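Putative modulator of DNA gyrase (Bacteroides thetaiotaomicron, PDB 1VPB) is a putative modulator of DNA gyrase of the PmbA/TldD type and probably acts as a metallopeptidase. Local coordinates at residues A[248-253]-A[371-376]; A[363-368]-A[396-401]. All coordinates share one frame; numbering follows the deposited sequence.

Interaction 1. Residues A[248-253]-A[371-376]; sequences TMVVDP and GILVTG
Strands 248-251 and 371-376 run side by side in the same direction, their axes 4.6 Å apart at closest approach and inclined by 29°. Three backbone bonds join them: Ile-372 N gives to Thr-248 O, Val-250 N to Ile-372 O, and Val-374 N to Val-250 O, the last 2.7 Å long and almost straight (N-H...O 175°). Gly-371 suits its place, since a CB on it would clash with Thr-248 O. On one face the Met-249 chain, with CG anti to the backbone N, crosses Val-374 obliquely and brings SD to 3.9 Å from Val-374 CG2; Val-446 and Phe-448 of strand 446-450 also pack on Met-249. On the opposite face Leu-373 CD1 bends back toward the partner strand, 3.8 Å from Val-250 CG1, with Leu-361 and Ile-398 packed on both residues. Beyond the last bridge, Asp-252 reaches across. Its CB carries CG in the crowded position between backbone N and carbonyl carbon (chi1 63°), which sets CG 3.8 Å from Val-374 O. At the tip the two oxygens part: OD1 accepts a hydrogen bond from Asn-255 ND2, while OD2 lies 3.5 Å from Thr-375 CA and accepts a hydrogen bond from a water 2.6 Å away. The same water donates to Thr-375 O, closing a bridge between the two segments. An alanine in place of Asp-252 would remove both carboxylate oxygens and would probably cost the water bridge to Thr-375 O and the bond that holds Asn-255. The arrangement is a parallel strand pair inside a mixed sheet, its two strands separated by more than a hundred residues of chain, with Thr-375 and Gly-376 forming a classic beta bulge opposite Glu-394.

Interaction 2. Residues A[363-368]-A[396-401]; sequences GLIAGV and FLIENG
Ile-398 CG2 lies at the centre of the contact, where the end of helix 361-366 meets the tip of a beta hairpin. With chi1 at -53°, this methyl stands anti to the backbone N and reaches toward the helix side, 4.1 Å from Ile-365 CG2 and 4.0 Å from Val-368 CB. Both of these side chains cross Ile-398 at about a right angle. The methyl also rests against a carbonyl, 3.5 Å from Val-368 O. That oxygen accepts the one hydrogen bond between the segments, from Gly-401 N at 2.8 Å; the bond is bent (N-H...O 130°), and its donor sits above the carbonyl plane, 27° out of it. Gly-401 then lies directly on the helix end. Its CA makes a C-H...O contact of 3.3 Å with Ile-365 O, and Ala-366 CA returns one to Gly-401 O at 3.4 Å. A CB on Gly-401 would strike Ala-366 O, so the close approach depends on glycine, which the positive phi also favours. Behind this layer, Val-368 N bonds to Ile-365 O and Gly-367 N to Leu-364 O, folding the chain back so that Val-368 faces the hairpin. A backbone bond between Asn-400 and Glu-369 adds a second tie. Leu-403, on the returning strand, packs on both Ile-365 and Ile-398, and Val-250 lies against Val-368 and Ile-398. Asn-400 and Gly-401 have the backbone angles of a type I' beta turn, the tight two-residue connection of a beta hairpin, here docked on the C-terminal end of a helix.

The two contacts, with centres 10 Å apart, are adjoining parts of one mixed sheet and the helix packed on it. Strand 370-378 is shared ground: it pairs in parallel with strand 245-251 in interaction 1, and its other edge meets the hairpin strand of interaction 2 antiparallel, through probable hydrogen bonds Leu-373 N to Phe-396 O (2.7 Å) and Gly-371 O to Ile-398 N (2.8 Å). Helix 361-366 is followed, after a short connection, by this strand, so the docked residues of interaction 2 lie just before its start. The apolar layers merge where Val-250 CG2 meets Ile-398 CD1 at 3.6 Å, and Ile-365 touches Leu-373.

Interaction 1. Residues A[248-253]-A[371-376]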
# COMPACT_ATOMS: atom_id res chain seq x y z
N THR A 248 19.95 -27.80 9.93
CA THR A 248 20.76 -26.59 9.82
C THR A 248 20.11 -25.67 8.77
O THR A 248 19.83 -26.12 7.66
CB THR A 248 22.15 -26.92 9.32
OG1 THR A 248 22.78 -27.85 10.22
CG2 THR A 248 23.05 -25.68 9.29
N MET A 249 19.87 -24.41 9.11
CA MET A 249 19.29 -23.48 8.16
C MET A 249 20.35 -22.54 7.61
O MET A 249 21.02 -21.84 8.35
CB MET A 249 18.16 -22.67 8.80
CG MET A 249 17.51 -21.70 7.82
SD MET A 249 16.05 -20.83 8.35
CE MET A 249 16.61 -19.95 9.78
N VAL A 250 20.49 -22.53 6.28
CA VAL A 250 21.34 -21.55 5.60
C VAL A 250 20.41 -20.53 4.90
O VAL A 250 19.41 -20.91 4.28
CB VAL A 250 22.30 -22.21 4.59
CG1 VAL A 250 23.24 -21.15 3.99
CG2 VAL A 250 23.13 -23.31 5.27
N VAL A 251 20.72 -19.25 5.03
CA VAL A 251 19.94 -18.19 4.39
C VAL A 251 20.83 -17.29 3.54
O VAL A 251 21.89 -16.85 3.98
CB VAL A 251 19.20 -17.33 5.42
CG1 VAL A 251 18.17 -16.42 4.70
CG2 VAL A 251 18.53 -18.20 6.46
N ASP A 252 20.39 -17.02 2.30
CA ASP A 252 21.19 -16.21 1.38
C ASP A 252 21.09 -14.74 1.68
O ASP A 252 20.29 -14.34 2.51
CB ASP A 252 20.87 -16.56 -0.08
CG ASP A 252 19.44 -16.27 -0.48
OD1 ASP A 252 18.78 -15.41 0.15
OD2 ASP A 252 18.94 -16.88 -1.47
N PRO A 253 21.97 -13.93 1.09
CA PRO A 253 21.99 -12.52 1.35
C PRO A 253 20.75 -11.83 0.79
O PRO A 253 20.34 -10.79 1.27
CB PRO A 253 23.24 -12.06 0.60
CG PRO A 253 24.04 -13.22 0.42
CD PRO A 253 23.05 -14.32 0.18
N GLY A 371 20.86 -29.92 6.03
CA GLY A 371 20.31 -28.60 6.18
C GLY A 371 19.32 -28.29 5.10
O GLY A 371 19.03 -29.13 4.24
N ILE A 372 18.83 -27.08 5.18
CA ILE A 372 17.98 -26.48 4.15
C ILE A 372 18.52 -25.10 3.88
O ILE A 372 18.74 -24.29 4.79
CB ILE A 372 16.51 -26.42 4.65
CG1 ILE A 372 15.97 -27.84 4.76
CG2 ILE A 372 15.66 -25.52 3.71
CD1 ILE A 372 14.53 -27.94 5.27
N LEU A 373 18.70 -24.81 2.59
CA LEU A 373 19.05 -23.48 2.16
C LEU A 373 17.73 -22.77 1.87
O LEU A 373 16.93 -23.26 1.08
CB LEU A 373 19.90 -23.54 0.89
CG LEU A 373 20.04 -22.18 0.19
CD1 LEU A 373 20.80 -21.15 1.02
CD2 LEU A 373 20.69 -22.38 -1.17
N VAL A 374 17.51 -21.63 2.52
CA VAL A 374 16.33 -20.80 2.28
C VAL A 374 16.61 -19.71 1.25
O VAL A 374 17.44 -18.82 1.44
CB VAL A 374 15.84 -20.18 3.61
CG1 VAL A 374 14.68 -19.19 3.36
CG2 VAL A 374 15.40 -21.31 4.53
N THR A 375 15.92 -19.81 0.11
CA THR A 375 16.09 -18.82 -0.94
C THR A 375 14.90 -17.89 -1.05
O THR A 375 14.86 -17.02 -1.95
CB THR A 375 16.31 -19.52 -2.30
OG1 THR A 375 15.21 -20.39 -2.62
CG2 THR A 375 17.52 -20.41 -2.24
N GLY A 376 13.93 -18.09 -0.18
CA GLY A 376 12.79 -17.19 -0.19
C GLY A 376 11.81 -17.51 0.90
O GLY A 376 11.76 -18.63 1.40
O HOH W 1 17.00 -15.89 -2.97

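Interaction 2. Residues A[363-368]-A[396-401]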
# COMPACT_ATOMS: atom_id res chain seq x y z
N GLY A 363 30.54 -21.57 0.09
CA GLY A 363 31.47 -22.10 1.07
C GLY A 363 30.76 -22.55 2.34
O GLY A 363 31.10 -23.58 2.94
N LEU A 364 29.76 -21.77 2.76
CA LEU A 364 28.92 -22.13 3.91
C LEU A 364 28.09 -23.41 3.63
O LEU A 364 28.00 -24.30 4.49
CB LEU A 364 28.00 -20.95 4.27
CG LEU A 364 28.70 -19.69 4.76
CD1 LEU A 364 27.73 -18.52 4.81
CD2 LEU A 364 29.32 -19.89 6.13
N ILE A 365 27.51 -23.52 2.44
CA ILE A 365 26.70 -24.68 2.09
C ILE A 365 27.57 -25.94 2.12
O ILE A 365 27.18 -26.99 2.63
CB ILE A 365 26.09 -24.49 0.70
CG1 ILE A 365 24.99 -23.43 0.75
CG2 ILE A 365 25.52 -25.78 0.14
CD1 ILE A 365 24.61 -22.97 -0.61
N ALA A 366 28.77 -25.80 1.57
CA ALA A 366 29.70 -26.92 1.46
C ALA A 366 30.01 -27.56 2.82
O ALA A 366 30.37 -28.75 2.90
CB ALA A 366 30.96 -26.46 0.79
N GLY A 367 29.87 -26.78 3.89
CA GLY A 367 30.15 -27.27 5.25
C GLY A 367 28.99 -27.86 6.02
O GLY A 367 29.15 -28.26 7.17
N VAL A 368 27.82 -27.96 5.38
CA VAL A 368 26.60 -28.41 6.08
C VAL A 368 26.23 -29.84 5.71
O VAL A 368 26.05 -30.17 4.54
CB VAL A 368 25.42 -27.47 5.79
CG1 VAL A 368 24.14 -28.02 6.40
CG2 VAL A 368 25.74 -26.06 6.33
N PHE A 396 16.39 -25.29 -1.03
CA PHE A 396 16.96 -26.57 -1.34
C PHE A 396 17.35 -27.33 -0.09
O PHE A 396 17.84 -26.74 0.88
CB PHE A 396 18.20 -26.40 -2.19
CG PHE A 396 17.90 -26.06 -3.59
CD1 PHE A 396 17.75 -24.74 -3.97
CD2 PHE A 396 17.72 -27.07 -4.54
CE1 PHE A 396 17.43 -24.40 -5.27
CE2 PHE A 396 17.41 -26.75 -5.84
CZ PHE A 396 17.27 -25.39 -6.20
N LEU A 397 17.17 -28.64 -0.16
CA LEU A 397 17.78 -29.52 0.81
C LEU A 397 19.30 -29.49 0.61
O LEU A 397 19.78 -29.37 -0.53
CB LEU A 397 17.21 -30.92 0.63
CG LEU A 397 17.50 -32.02 1.62
CD1 LEU A 397 17.11 -31.58 3.03
CD2 LEU A 397 16.76 -33.31 1.21
N ILE A 398 20.04 -29.59 1.72
CA ILE A 398 21.51 -29.67 1.71
C ILE A 398 21.87 -30.99 2.32
O ILE A 398 21.47 -31.25 3.45
CB ILE A 398 22.20 -28.56 2.57
CG1 ILE A 398 21.73 -27.14 2.20
CG2 ILE A 398 23.70 -28.63 2.39
CD1 ILE A 398 22.19 -26.07 3.19
N GLU A 399 22.59 -31.82 1.58
CA GLU A 399 22.99 -33.14 2.03
C GLU A 399 24.48 -33.28 1.74
O GLU A 399 24.91 -33.19 0.59
CB GLU A 399 22.21 -34.24 1.31
CG GLU A 399 20.69 -34.10 1.33
CD GLU A 399 19.99 -35.27 0.67
OE1 GLU A 399 19.85 -36.34 1.31
OE2 GLU A 399 19.56 -35.13 -0.49
N ASN A 400 25.26 -33.45 2.80
CA ASN A 400 26.70 -33.59 2.71
C ASN A 400 27.31 -32.48 1.87
O ASN A 400 28.11 -32.74 0.97
CB ASN A 400 27.05 -34.99 2.16
CG ASN A 400 26.54 -36.08 3.07
OD1 ASN A 400 26.75 -36.02 4.29
ND2 ASN A 400 25.84 -37.07 2.51
N GLY A 401 26.89 -31.25 2.15
CA GLY A 401 27.49 -30.07 1.56
C GLY A 401 27.04 -29.74 0.16
O GLY A 401 27.60 -28.85 -0.46